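Local coordinates for HAD-superfamily hydrolase, subfamily IA, variant 1 (Ehrlichia chaffeensis, PDB 3KZX), which probably hydrolyses 2-phosphoglycolate to glycolate and phosphate, as a member of the HAD-like phosphatase superfamily, at residues D63-P66 and N67-P71; T157-S161 and P162-L166; S188-Q191 and S192-A196. All coordinates share one frame; numbering follows the deposited sequence.

Contact 1. Residues D63-P66 and N67-P71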
loop_
_atom_site.group_PDB
_atom_site.type_symbol
_atom_site.label_atom_id
_atom_site.label_comp_id
_atom_site.label_asym_id
_atom_site.label_seq_id
_atom_site.Cartn_x
_atom_site.Cartn_y
_atom_site.Cartn_z
ATOM N N ASP A 63 -0.844 16.293 -21.504
ATOM C CA ASP A 63 -1.538 17.435 -20.901
ATOM C C ASP A 63 -2.991 17.536 -21.365
ATOM O O ASP A 63 -3.831 18.006 -20.617
ATOM C CB ASP A 63 -0.839 18.757 -21.207
ATOM C CG ASP A 63 0.441 18.959 -20.407
ATOM O OD1 ASP A 63 0.669 18.259 -19.420
ATOM O OD2 ASP A 63 1.209 19.854 -20.782
ATOM N N SER A 64 -3.296 17.097 -22.584
ATOM C CA SER A 64 -4.658 17.152 -23.112
ATOM C C SER A 64 -5.437 15.849 -22.864
ATOM O O SER A 64 -6.601 15.744 -23.184
ATOM C CB SER A 64 -4.632 17.505 -24.604
ATOM O OG SER A 64 -3.844 16.594 -25.369
ATOM N N ILE A 65 -4.800 14.858 -22.266
ATOM C CA ILE A 65 -5.486 13.608 -22.045
ATOM C C ILE A 65 -6.230 13.649 -20.709
ATOM O O ILE A 65 -5.624 13.895 -19.657
ATOM C CB ILE A 65 -4.534 12.423 -22.123
ATOM C CG1 ILE A 65 -3.874 12.399 -23.520
ATOM C CG2 ILE A 65 -5.284 11.124 -21.933
ATOM C CD1 ILE A 65 -2.947 11.264 -23.702
ATOM N N PRO A 66 -7.540 13.410 -20.748
ATOM C CA PRO A 66 -8.264 13.360 -19.489
ATOM C C PRO A 66 -7.616 12.416 -18.489
ATOM O O PRO A 66 -7.154 11.319 -18.842
ATOM C CB PRO A 66 -9.655 12.864 -19.899
ATOM C CG PRO A 66 -9.799 13.279 -21.315
ATOM C CD PRO A 66 -8.415 13.118 -21.894
ATOM N N ASN A 67 -7.577 12.850 -17.231
ATOM C CA ASN A 67 -6.971 12.048 -16.159
ATOM C C ASN A 67 -7.399 10.592 -16.131
ATOM O O ASN A 67 -6.593 9.714 -15.921
ATOM C CB ASN A 67 -7.291 12.689 -14.802
ATOM C CG ASN A 67 -6.238 13.666 -14.378
ATOM O OD1 ASN A 67 -6.330 14.870 -14.678
ATOM N ND2 ASN A 67 -5.218 13.166 -13.652
ATOM N N SER A 68 -8.674 10.341 -16.384
ATOM C CA SER A 68 -9.252 9.000 -16.312
ATOM C C SER A 68 -8.783 8.102 -17.448
ATOM O O SER A 68 -8.894 6.883 -17.373
ATOM C CB SER A 68 -10.777 9.108 -16.369
ATOM O OG SER A 68 -11.381 7.834 -16.455
ATOM N N THR A 69 -8.311 8.725 -18.523
ATOM C CA THR A 69 -7.831 8.003 -19.706
ATOM C C THR A 69 -6.340 7.757 -19.673
ATOM O O THR A 69 -5.859 6.883 -20.380
ATOM C CB THR A 69 -8.217 8.786 -20.977
ATOM O OG1 THR A 69 -9.636 8.866 -21.019
ATOM C CG2 THR A 69 -7.696 8.119 -22.252
ATOM N N ILE A 70 -5.621 8.524 -18.847
ATOM C CA ILE A 70 -4.161 8.446 -18.756
ATOM C C ILE A 70 -3.654 7.015 -18.615
ATOM O O ILE A 70 -2.759 6.619 -19.357
ATOM C CB ILE A 70 -3.584 9.355 -17.632
ATOM C CG1 ILE A 70 -3.709 10.828 -18.004
ATOM C CG2 ILE A 70 -2.109 9.050 -17.374
ATOM C CD1 ILE A 70 -2.885 11.202 -19.205
ATOM N N PRO A 71 -4.223 6.226 -17.683
ATOM C CA PRO A 71 -3.689 4.866 -17.528
ATOM C C PRO A 71 -3.794 3.989 -18.776
ATOM O O PRO A 71 -2.790 3.373 -19.176
ATOM C CB PRO A 71 -4.519 4.289 -16.377
ATOM C CG PRO A 71 -5.053 5.500 -15.647
ATOM C CD PRO A 71 -5.286 6.512 -16.709
#
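In I65 and in I70 alike the first torsion sets CG1 beside the backbone N and CG2 anti to it (chi1 -59° and -71°), but only I70 then folds at its second torsion, where chi2 of -65° bends CD1 back towards the chain just before it. That bend is what makes the apolar contact: I70 CD1 lies 3.6 Å from I65 CB and equally close to I65 CG2. From its other side I65 CG2 also meets the methyl of T69, CG2 to CG2 at 3.9 Å, the two side chains standing about at right angles. A beta-branched residue suits position 65, since its CG2 branch can serve both neighbours while CG1 and CD1 lead away from them.

The backbone turns tightly here. P66 O receives the N-H of T69 at 2.9 Å, from above the carbonyl plane rather than within it, and a weak bond from I70 N at 3.2 Å. N67 and S68 occupy the two middle positions of this type I turn, and their helical torsions lead the chain into helix 70-78. P66 is well placed at its start: its ring restrains phi, here -52°, and leaves the carbonyl able to accept.

R45, at the start of helix 45-54, donates to I65 O and to N67 OD1, while I70 also packs on I43 and L62. The polar part of this contact is thus a single carbonyl shared by two amides, one of them held weakly, and the apolar part a small aliphatic cluster; the shared carbonyl starts the turn and buried I70 packs against I65, with P66 and T69 left at the surface.

Contact 2. Residues T157-S161 and P162-L166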
loop_
_atom_site.group_PDB
_atom_site.type_symbol
_atom_site.label_atom_id
_atom_site.label_comp_id
_atom_site.label_asym_id
_atom_site.label_seq_id
_atom_site.Cartn_x
_atom_site.Cartn_y
_atom_site.Cartn_z
ATOM N N THR A 157 16.217 -0.401 7.853
ATOM C CA THR A 157 16.035 -1.123 6.592
ATOM C C THR A 157 14.635 -0.863 6.007
ATOM O O THR A 157 13.819 -0.118 6.579
ATOM C CB THR A 157 16.317 -2.658 6.777
ATOM O OG1 THR A 157 15.442 -3.177 7.790
ATOM C CG2 THR A 157 17.800 -2.910 7.185
ATOM N N ILE A 158 14.378 -1.440 4.853
ATOM C CA ILE A 158 13.063 -1.323 4.187
ATOM C C ILE A 158 12.603 -2.731 3.809
ATOM O O ILE A 158 13.401 -3.660 3.840
ATOM C CB ILE A 158 13.140 -0.389 2.930
ATOM C CG1 ILE A 158 14.257 -0.812 1.981
ATOM C CG2 ILE A 158 13.345 1.085 3.337
ATOM C CD1 ILE A 158 14.302 -0.008 0.622
ATOM N N LYS A 159 11.330 -2.890 3.449
ATOM C CA LYS A 159 10.816 -4.175 2.968
ATOM C C LYS A 159 11.625 -4.488 1.732
ATOM O O LYS A 159 11.980 -3.557 0.981
ATOM C CB LYS A 159 9.309 -4.080 2.657
ATOM C CG LYS A 159 8.439 -3.751 3.904
ATOM C CD LYS A 159 6.959 -3.523 3.521
ATOM C CE LYS A 159 6.764 -2.310 2.600
ATOM N NZ LYS A 159 5.332 -2.164 2.169
ATOM N N PRO A 160 11.958 -5.774 1.522
ATOM C CA PRO A 160 11.418 -7.000 2.160
ATOM C C PRO A 160 12.026 -7.420 3.515
ATOM O O PRO A 160 11.687 -8.494 4.019
ATOM C CB PRO A 160 11.719 -8.074 1.132
ATOM C CG PRO A 160 12.976 -7.601 0.511
ATOM C CD PRO A 160 12.872 -6.111 0.418
ATOM N N SER A 161 12.884 -6.598 4.098
ATOM C CA SER A 161 13.361 -6.885 5.445
ATOM C C SER A 161 12.138 -6.982 6.343
ATOM O O SER A 161 11.183 -6.215 6.162
ATOM C CB SER A 161 14.245 -5.762 6.009
ATOM O OG SER A 161 14.481 -5.971 7.408
ATOM N N PRO A 162 12.187 -7.876 7.337
ATOM C CA PRO A 162 11.141 -7.926 8.355
ATOM C C PRO A 162 11.154 -6.766 9.352
ATOM O O PRO A 162 10.134 -6.520 10.020
ATOM C CB PRO A 162 11.417 -9.249 9.063
ATOM C CG PRO A 162 12.886 -9.387 8.980
ATOM C CD PRO A 162 13.206 -8.916 7.569
ATOM N N GLU A 163 12.278 -6.065 9.450
ATOM C CA GLU A 163 12.459 -5.033 10.468
ATOM C C GLU A 163 11.339 -3.977 10.552
ATOM O O GLU A 163 10.902 -3.649 11.661
ATOM C CB GLU A 163 13.828 -4.328 10.306
ATOM C CG GLU A 163 14.120 -3.258 11.392
ATOM C CD GLU A 163 15.444 -2.454 11.176
ATOM O OE1 GLU A 163 16.221 -2.719 10.257
ATOM O OE2 GLU A 163 15.656 -1.522 11.935
ATOM N N PRO A 164 10.864 -3.436 9.406
ATOM C CA PRO A 164 9.773 -2.458 9.487
ATOM C C PRO A 164 8.464 -3.018 10.041
ATOM O O PRO A 164 7.716 -2.283 10.726
ATOM C CB PRO A 164 9.563 -2.025 8.024
ATOM C CG PRO A 164 10.750 -2.406 7.306
ATOM C CD PRO A 164 11.396 -3.536 8.035
ATOM N N VAL A 165 8.186 -4.292 9.751
ATOM C CA VAL A 165 7.016 -4.967 10.289
ATOM C C VAL A 165 7.176 -5.155 11.788
ATOM O O VAL A 165 6.243 -4.907 12.543
ATOM C CB VAL A 165 6.762 -6.336 9.609
ATOM C CG1 VAL A 165 5.706 -7.128 10.372
ATOM C CG2 VAL A 165 6.366 -6.113 8.110
ATOM N N LEU A 166 8.344 -5.627 12.206
ATOM C CA LEU A 166 8.602 -5.861 13.597
ATOM C C LEU A 166 8.564 -4.537 14.380
ATOM O O LEU A 166 8.165 -4.524 15.538
ATOM C CB LEU A 166 9.925 -6.609 13.805
ATOM C CG LEU A 166 9.974 -8.056 13.265
ATOM C CD1 LEU A 166 11.358 -8.713 13.448
ATOM C CD2 LEU A 166 8.869 -8.839 13.932
#
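The loop before helix 163-172 carries K159, which probably corresponds to the conserved lysine of HAD motif III, and it ends in an N-terminal cap built by S161. With OG anti to its backbone N (chi1 169°), S161 reaches forward and accepts the N-H of E163 at 3.0 Å between OG and N, a fairly straight bond of 161°. Serine suits this place because its short side chain can replace the acceptor that the first helical turn lacks; P162, with no N-H to offer, suits the next.

K159 sends its chain away from the helix entry, and NZ forms salt bridges with D31 and D189, consistent with an active-site role as in other HAD phosphatases. The cis peptide between K159 and P160 turns the chain, and S161 N bonds back to I158 O at 3.0 Å. P164 lays its ring against the returning loop, its CG 3.9 Å from T157 O, while its CD sits 3.3 Å from S161 O.

E163 is fully extended and crosses T157 at about a right angle: OE2 accepts from G156 N, and T157 OG1 donates to E163 OE1 at 2.6 Å, meeting that oxygen from above the carboxylate plane.

Contact 3. Residues S188-Q191 and S192-A196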
loop_
_atom_site.group_PDB
_atom_site.type_symbol
_atom_site.label_atom_id
_atom_site.label_comp_id
_atom_site.label_asym_id
_atom_site.label_seq_id
_atom_site.Cartn_x
_atom_site.Cartn_y
_atom_site.Cartn_z
ATOM N N SER A 188 7.582 -8.016 -2.000
ATOM C CA SER A 188 8.313 -7.547 -0.841
ATOM C C SER A 188 7.411 -7.513 0.411
ATOM O O SER A 188 7.884 -7.781 1.512
ATOM C CB SER A 188 9.042 -6.193 -1.073
ATOM O OG SER A 188 8.158 -5.144 -1.351
ATOM N N ASP A 189 6.129 -7.180 0.254
ATOM C CA ASP A 189 5.224 -7.213 1.403
ATOM C C ASP A 189 5.072 -8.640 1.934
ATOM O O ASP A 189 5.137 -8.875 3.133
ATOM C CB ASP A 189 3.830 -6.673 1.049
ATOM C CG ASP A 189 3.830 -5.201 0.803
ATOM O OD1 ASP A 189 4.741 -4.507 1.315
ATOM O OD2 ASP A 189 2.911 -4.701 0.112
ATOM N N ILE A 190 4.858 -9.570 1.021
ATOM C CA ILE A 190 4.698 -10.980 1.366
ATOM C C ILE A 190 5.934 -11.512 2.051
ATOM O O ILE A 190 5.840 -12.150 3.088
ATOM C CB ILE A 190 4.342 -11.807 0.109
ATOM C CG1 ILE A 190 2.950 -11.424 -0.400
ATOM C CG2 ILE A 190 4.424 -13.300 0.373
ATOM C CD1 ILE A 190 2.671 -11.941 -1.766
ATOM N N GLN A 191 7.101 -11.241 1.479
ATOM C CA GLN A 191 8.359 -11.724 2.046
ATOM C C GLN A 191 8.618 -11.099 3.449
ATOM O O GLN A 191 9.019 -11.788 4.387
ATOM C CB GLN A 191 9.472 -11.384 1.042
ATOM C CG GLN A 191 10.881 -11.658 1.504
ATOM C CD GLN A 191 11.295 -13.092 1.338
ATOM O OE1 GLN A 191 12.283 -13.519 1.933
ATOM N NE2 GLN A 191 10.561 -13.843 0.531
ATOM N N SER A 192 8.379 -9.799 3.598
ATOM C CA SER A 192 8.564 -9.130 4.878
ATOM C C SER A 192 7.669 -9.793 5.936
ATOM O O SER A 192 8.108 -10.101 7.070
ATOM C CB SER A 192 8.259 -7.641 4.691
ATOM O OG SER A 192 8.390 -6.890 5.876
ATOM N N ALA A 193 6.423 -10.046 5.561
ATOM C CA ALA A 193 5.472 -10.678 6.479
ATOM C C ALA A 193 5.974 -12.037 6.947
ATOM O O ALA A 193 6.014 -12.312 8.153
ATOM C CB ALA A 193 4.136 -10.853 5.789
ATOM N N ILE A 194 6.364 -12.879 5.979
ATOM C CA ILE A 194 6.868 -14.240 6.266
ATOM C C ILE A 194 8.120 -14.205 7.130
ATOM O O ILE A 194 8.188 -14.926 8.139
ATOM C CB ILE A 194 7.116 -15.018 4.967
ATOM C CG1 ILE A 194 5.807 -15.293 4.231
ATOM C CG2 ILE A 194 7.830 -16.374 5.212
ATOM C CD1 ILE A 194 6.033 -15.981 2.881
ATOM N N GLU A 195 9.079 -13.324 6.796
ATOM C CA GLU A 195 10.351 -13.195 7.538
ATOM C C GLU A 195 10.075 -12.691 8.965
ATOM O O GLU A 195 10.824 -12.977 9.900
ATOM C CB GLU A 195 11.339 -12.244 6.813
ATOM C CG GLU A 195 12.039 -12.822 5.499
ATOM C CD GLU A 195 13.260 -12.003 5.005
ATOM O OE1 GLU A 195 13.355 -11.685 3.775
ATOM O OE2 GLU A 195 14.132 -11.681 5.837
ATOM N N ALA A 196 8.995 -11.930 9.125
ATOM C CA ALA A 196 8.575 -11.422 10.434
ATOM C C ALA A 196 7.734 -12.391 11.266
ATOM O O ALA A 196 7.415 -12.074 12.394
ATOM C CB ALA A 196 7.799 -10.110 10.286
#
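Four backbone bonds join S188-Q191 to S192-A196, each from an amide to the carbonyl four residues earlier. S192 N reaches S188 O at 2.9 Å and A193 N reaches D189 O at 3.0 Å; I194 N on I190 O and E195 N on Q191 O continue the series, the last being almost in line with its carbonyl.

Apolar contact follows the same four-residue spacing. I190 and I194 lie side by side and point the same way, with I190 CG2 4.0 Å from I194 CD1. Both keep CG1 beside the backbone N (chi1 of I194 -66°), which leads I194 CG1 over I190 O at 3.3 Å. Both also pack on P200 of strand 199-203, joined there by A193, whose small methyl lets the helix lie close to the sheet.

Among the polar side chains, Q191 and E195 cross at a slant. Buried D189 turns to K159. S192 is buried, and its hydroxyl is satisfied by S161 O; a residue this small fits where helix 163-172 comes near through V165.

Regular bonding with one face against the strands is characteristic of the helix in a beta-alpha-beta crossover, here strand 180-184, helix 187-195 and strand 199-203 of the Rossmann-like HAD core.

The contacts follow one another along the chain, contact 1 closing before contact 2 opens and contact 2 before contact 3. Contact 1 stands apart, on the opposite side of the chain's centre: its centre is about 36 Å from that of contact 2 and 35 Å from that of contact 3, in the helical insertion that forms the cap of such HAD enzymes. Contacts 2 and 3 belong to the core with the parallel sheet, their centres about 8 Å apart, and touch through the K159-D189 pair. Together they join a loop and two helices around the probable active site beside D31, with contact 1 in a separate cap region.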